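Local atomic coordinates of UDP-N-Acetylglucosamine 2-Epimerase (Thermus thermophilus, PDB entry 1V4V), a protein that probably interconverts UDP-N-acetylglucosamine and UDP-N-acetylmannosamine by epimerisation at C2 of the sugar. Residues A22-L34 and G354-L367. Sequence-based numbering, arbitrary orientation.
Sequences APVYLALRGIPGL and GLMVARGVAWRLGL
Ala27 and Ala358 face each other where two helices of the N-terminal Rossmann-like domain of this GT-B fold pack together. Helix 15-29 follows the first strand of the parallel sheet, and the chain's last helix, 353-364, returns to lie beside it, both resting on Leu96 of strand 94-98. The axes approach to 7.8 Å at a crossing angle of -54°, a closeness that small residues permit. The backbone of Pro23 and Val24 fits the hollow at Gly354, whose CA lies 4.2 Å from Val24 CA; a side chain there would run into the carbonyl of Pro23. Beside it, Ala27 CB settles 3.5 Å from Gly354 O. The methyl of Ala358 is the matching bump, enclosed by Ala27 CB, Leu28 CD2 and Ile31 CD1. On the side facing the sheet, Val24 and Val357 cross at about a right angle, each using its CG1, which in both lies anti to the backbone N.

Beyond the helix, the 31-34 segment continues the packing. The extended side chain of Ile31 (chi2 -177°) lays CD1 3.5 Å from Ala358 O, while its CG2 branch meets the methyl of Ala362. Leu34 wedges into the end of helix 353-364: CD1 sits 3.8 Å from Ala362 CB, and CD2 touches both Leu365 CD1 and Leu367 CD1, which approach from directions roughly a right angle apart, each closer than usual carbon contact. An alanine in place of Leu34 would remove both methyl branches and is likely to open a gap beside Ala362, leaving the ends of Leu365 and Leu367 freer to turn. Gly366, with positive phi, closes the helix in a Schellman motif that carries Leu367 back over Gly33. At this margin a water bridges the backbones, donating to Pro32 O at 2.7 Å and to Leu367 O at 2.8 Å.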
loop_
_atom_site.group_PDB
_atom_site.type_symbol
_atom_site.label_atom_id
_atom_site.label_comp_id
_atom_site.label_asym_id
_atom_site.label_seq_id
_atom_site.Cartn_x
_atom_site.Cartn_y
_atom_site.Cartn_z
ATOM N N ALA A 22 22.847 -1.556 6.005
ATOM C CA ALA A 22 24.234 -1.993 5.835
ATOM C C ALA A 22 24.432 -3.475 6.167
ATOM O O ALA A 22 25.082 -4.206 5.413
ATOM C CB ALA A 22 25.167 -1.128 6.693
ATOM N N PRO A 23 23.877 -3.942 7.300
ATOM C CA PRO A 23 24.029 -5.354 7.670
ATOM C C PRO A 23 23.435 -6.292 6.621
ATOM O O PRO A 23 23.941 -7.395 6.396
ATOM C CB PRO A 23 23.286 -5.447 9.001
ATOM C CG PRO A 23 23.442 -4.073 9.576
ATOM C CD PRO A 23 23.216 -3.184 8.378
ATOM N N VAL A 24 22.345 -5.854 5.995
ATOM C CA VAL A 24 21.680 -6.644 4.963
ATOM C C VAL A 24 22.558 -6.685 3.715
ATOM O O VAL A 24 22.777 -7.743 3.133
ATOM C CB VAL A 24 20.307 -6.030 4.601
ATOM C CG1 VAL A 24 19.649 -6.840 3.479
ATOM C CG2 VAL A 24 19.415 -5.994 5.836
ATOM N N TYR A 25 23.058 -5.525 3.313
ATOM C CA TYR A 25 23.925 -5.424 2.140
ATOM C C TYR A 25 25.121 -6.371 2.240
ATOM O O TYR A 25 25.423 -7.118 1.305
ATOM C CB TYR A 25 24.449 -3.998 1.998
ATOM C CG TYR A 25 25.401 -3.800 0.841
ATOM C CD1 TYR A 25 24.928 -3.446 -0.423
ATOM C CD2 TYR A 25 26.780 -3.969 1.006
ATOM C CE1 TYR A 25 25.799 -3.260 -1.489
ATOM C CE2 TYR A 25 27.658 -3.789 -0.059
ATOM C CZ TYR A 25 27.160 -3.431 -1.302
ATOM O OH TYR A 25 28.020 -3.222 -2.357
ATOM N N LEU A 26 25.804 -6.327 3.377
ATOM C CA LEU A 26 26.985 -7.160 3.578
ATOM C C LEU A 26 26.648 -8.645 3.627
ATOM O O LEU A 26 27.409 -9.471 3.130
ATOM C CB LEU A 26 27.718 -6.721 4.850
ATOM C CG LEU A 26 28.252 -5.284 4.771
ATOM C CD1 LEU A 26 28.760 -4.833 6.135
ATOM C CD2 LEU A 26 29.364 -5.203 3.725
ATOM N N ALA A 27 25.502 -8.985 4.208
ATOM C CA ALA A 27 25.085 -10.381 4.287
ATOM C C ALA A 27 24.747 -10.920 2.894
ATOM O O ALA A 27 24.985 -12.089 2.594
ATOM C CB ALA A 27 23.877 -10.519 5.211
ATOM N N LEU A 28 24.188 -10.059 2.047
ATOM C CA LEU A 28 23.826 -10.443 0.685
ATOM C C LEU A 28 25.079 -10.664 -0.160
ATOM O O LEU A 28 25.117 -11.547 -1.019
ATOM C CB LEU A 28 22.969 -9.349 0.039
ATOM C CG LEU A 28 21.504 -9.247 0.476
ATOM C CD1 LEU A 28 20.930 -7.914 0.024
ATOM C CD2 LEU A 28 20.708 -10.404 -0.117
ATOM N N ARG A 29 26.101 -9.854 0.087
ATOM C CA ARG A 29 27.349 -9.960 -0.655
ATOM C C ARG A 29 28.005 -11.314 -0.400
ATOM O O ARG A 29 28.814 -11.784 -1.201
ATOM C CB ARG A 29 28.299 -8.830 -0.244
ATOM C CG ARG A 29 29.469 -8.626 -1.189
ATOM C CD ARG A 29 30.270 -7.390 -0.815
ATOM N NE ARG A 29 30.891 -7.521 0.501
ATOM C CZ ARG A 29 31.586 -6.559 1.099
ATOM N NH1 ARG A 29 31.749 -5.386 0.502
ATOM N NH2 ARG A 29 32.119 -6.771 2.295
ATOM N N GLY A 30 27.640 -11.944 0.711
ATOM C CA GLY A 30 28.214 -13.231 1.057
ATOM C C GLY A 30 27.431 -14.427 0.556
ATOM O O GLY A 30 27.781 -15.568 0.854
ATOM N N ILE A 31 26.373 -14.179 -0.208
ATOM C CA ILE A 31 25.564 -15.268 -0.737
ATOM C C ILE A 31 25.838 -15.498 -2.220
ATOM O O ILE A 31 25.637 -14.608 -3.048
ATOM C CB ILE A 31 24.056 -14.998 -0.537
ATOM C CG1 ILE A 31 23.744 -14.904 0.960
ATOM C CG2 ILE A 31 23.234 -16.109 -1.182
ATOM C CD1 ILE A 31 22.281 -14.701 1.274
ATOM N N PRO A 32 26.315 -16.701 -2.573
ATOM C CA PRO A 32 26.620 -17.050 -3.963
ATOM C C PRO A 32 25.407 -16.940 -4.879
ATOM O O PRO A 32 24.327 -17.435 -4.556
ATOM C CB PRO A 32 27.130 -18.485 -3.851
ATOM C CG PRO A 32 27.769 -18.503 -2.496
ATOM C CD PRO A 32 26.741 -17.779 -1.663
ATOM N N GLY A 33 25.595 -16.292 -6.024
ATOM C CA GLY A 33 24.507 -16.134 -6.970
ATOM C C GLY A 33 23.784 -14.810 -6.815
ATOM O O GLY A 33 22.905 -14.486 -7.609
ATOM N N LEU A 34 24.154 -14.046 -5.791
ATOM C CA LEU A 34 23.530 -12.750 -5.538
ATOM C C LEU A 34 24.549 -11.625 -5.504
ATOM O O LEU A 34 25.691 -11.811 -5.081
ATOM C CB LEU A 34 22.779 -12.759 -4.199
ATOM C CG LEU A 34 21.529 -13.624 -4.064
ATOM C CD1 LEU A 34 20.969 -13.510 -2.654
ATOM C CD2 LEU A 34 20.502 -13.180 -5.087
ATOM N N GLY A 354 20.298 -9.310 9.701
ATOM C CA GLY A 354 20.711 -9.018 8.342
ATOM C C GLY A 354 20.908 -10.282 7.536
ATOM O O GLY A 354 20.539 -10.350 6.364
ATOM N N LEU A 355 21.496 -11.293 8.167
ATOM C CA LEU A 355 21.729 -12.562 7.491
ATOM C C LEU A 355 20.404 -13.234 7.162
ATOM O O LEU A 355 20.260 -13.847 6.107
ATOM C CB LEU A 355 22.579 -13.486 8.369
ATOM C CG LEU A 355 22.940 -14.849 7.772
ATOM C CD1 LEU A 355 23.672 -14.659 6.450
ATOM C CD2 LEU A 355 23.807 -15.621 8.757
HETATM N N MSE A 356 19.435 -13.122 8.069
HETATM C CA MSE A 356 18.126 -13.720 7.839
HETATM C C MSE A 356 17.392 -13.022 6.700
HETATM O O MSE A 356 16.731 -13.677 5.892
HETATM C CB MSE A 356 17.278 -13.681 9.110
HETATM C CG MSE A 356 17.625 -14.779 10.106
HETATM SE SE MSE A 356 16.413 -14.803 11.598
HETATM C CE MSE A 356 14.768 -14.826 10.566
ATOM N N VAL A 357 17.498 -11.696 6.637
ATOM C CA VAL A 357 16.858 -10.946 5.562
ATOM C C VAL A 357 17.486 -11.400 4.248
ATOM O O VAL A 357 16.780 -11.708 3.283
ATOM C CB VAL A 357 17.067 -9.420 5.726
ATOM C CG1 VAL A 357 16.602 -8.678 4.469
ATOM C CG2 VAL A 357 16.298 -8.922 6.939
ATOM N N ALA A 358 18.816 -11.462 4.226
ATOM C CA ALA A 358 19.553 -11.879 3.036
ATOM C C ALA A 358 19.152 -13.281 2.592
ATOM O O ALA A 358 18.956 -13.534 1.401
ATOM C CB ALA A 358 21.060 -11.826 3.306
ATOM N N ARG A 359 19.031 -14.193 3.551
ATOM C CA ARG A 359 18.650 -15.564 3.240
ATOM C C ARG A 359 17.193 -15.626 2.801
ATOM O O ARG A 359 16.810 -16.493 2.017
ATOM C CB ARG A 359 18.883 -16.466 4.453
ATOM C CG ARG A 359 20.362 -16.740 4.713
ATOM C CD ARG A 359 20.589 -17.515 5.997
ATOM N NE ARG A 359 21.993 -17.898 6.150
ATOM C CZ ARG A 359 22.504 -18.456 7.244
ATOM N NH1 ARG A 359 21.727 -18.697 8.292
ATOM N NH2 ARG A 359 23.790 -18.781 7.287
ATOM N N GLY A 360 16.379 -14.709 3.315
ATOM C CA GLY A 360 14.981 -14.676 2.929
ATOM C C GLY A 360 14.870 -14.320 1.456
ATOM O O GLY A 360 14.057 -14.893 0.731
ATOM N N VAL A 361 15.693 -13.372 1.016
ATOM C CA VAL A 361 15.712 -12.937 -0.376
ATOM C C VAL A 361 16.229 -14.065 -1.276
ATOM O O VAL A 361 15.646 -14.362 -2.321
ATOM C CB VAL A 361 16.610 -11.684 -0.545
ATOM C CG1 VAL A 361 16.766 -11.336 -2.013
ATOM C CG2 VAL A 361 15.995 -10.501 0.212
ATOM N N ALA A 362 17.325 -14.692 -0.858
ATOM C CA ALA A 362 17.913 -15.793 -1.613
ATOM C C ALA A 362 16.864 -16.882 -1.827
ATOM O O ALA A 362 16.772 -17.471 -2.907
ATOM C CB ALA A 362 19.112 -16.358 -0.861
ATOM N N TRP A 363 16.073 -17.139 -0.792
ATOM C CA TRP A 363 15.019 -18.143 -0.848
ATOM C C TRP A 363 13.963 -17.773 -1.889
ATOM O O TRP A 363 13.515 -18.624 -2.659
ATOM C CB TRP A 363 14.372 -18.288 0.530
ATOM C CG TRP A 363 13.092 -19.059 0.527
ATOM C CD1 TRP A 363 12.905 -20.341 0.095
ATOM C CD2 TRP A 363 11.817 -18.600 0.991
ATOM N NE1 TRP A 363 11.592 -20.709 0.262
ATOM C CE2 TRP A 363 10.902 -19.659 0.811
ATOM C CE3 TRP A 363 11.360 -17.395 1.543
ATOM C CZ2 TRP A 363 9.552 -19.553 1.164
ATOM C CZ3 TRP A 363 10.017 -17.288 1.893
ATOM C CH2 TRP A 363 9.129 -18.364 1.703
ATOM N N ARG A 364 13.565 -16.503 -1.909
ATOM C CA ARG A 364 12.575 -16.035 -2.871
ATOM C C ARG A 364 13.110 -16.144 -4.289
ATOM O O ARG A 364 12.349 -16.377 -5.231
ATOM C CB ARG A 364 12.189 -14.578 -2.592
ATOM C CG ARG A 364 11.231 -14.395 -1.431
ATOM C CD ARG A 364 10.010 -15.280 -1.613
ATOM N NE ARG A 364 8.804 -14.682 -1.059
ATOM C CZ ARG A 364 7.668 -15.343 -0.869
ATOM N NH1 ARG A 364 7.588 -16.627 -1.188
ATOM N NH2 ARG A 364 6.612 -14.718 -0.366
ATOM N N LEU A 365 14.419 -15.968 -4.436
ATOM C CA LEU A 365 15.062 -16.042 -5.739
ATOM C C LEU A 365 15.493 -17.470 -6.080
ATOM O O LEU A 365 16.174 -17.697 -7.080
ATOM C CB LEU A 365 16.276 -15.108 -5.780
ATOM C CG LEU A 365 15.980 -13.608 -5.663
ATOM C CD1 LEU A 365 17.279 -12.834 -5.556
ATOM C CD2 LEU A 365 15.181 -13.144 -6.875
ATOM N N GLY A 366 15.098 -18.420 -5.237
ATOM C CA GLY A 366 15.436 -19.816 -5.464
ATOM C C GLY A 366 16.915 -20.147 -5.362
ATOM O O GLY A 366 17.416 -20.998 -6.098
ATOM N N LEU A 367 17.616 -19.482 -4.449
ATOM C CA LEU A 367 19.045 -19.715 -4.258
ATOM C C LEU A 367 19.342 -20.229 -2.854
ATOM O O LEU A 367 20.442 -20.036 -2.336
ATOM C CB LEU A 367 19.836 -18.426 -4.500
ATOM C CG LEU A 367 19.858 -17.850 -5.917
ATOM C CD1 LEU A 367 20.659 -16.557 -5.932
ATOM C CD2 LEU A 367 20.474 -18.862 -6.874
HETATM O O HOH W 1 23.073 -19.428 -3.172
#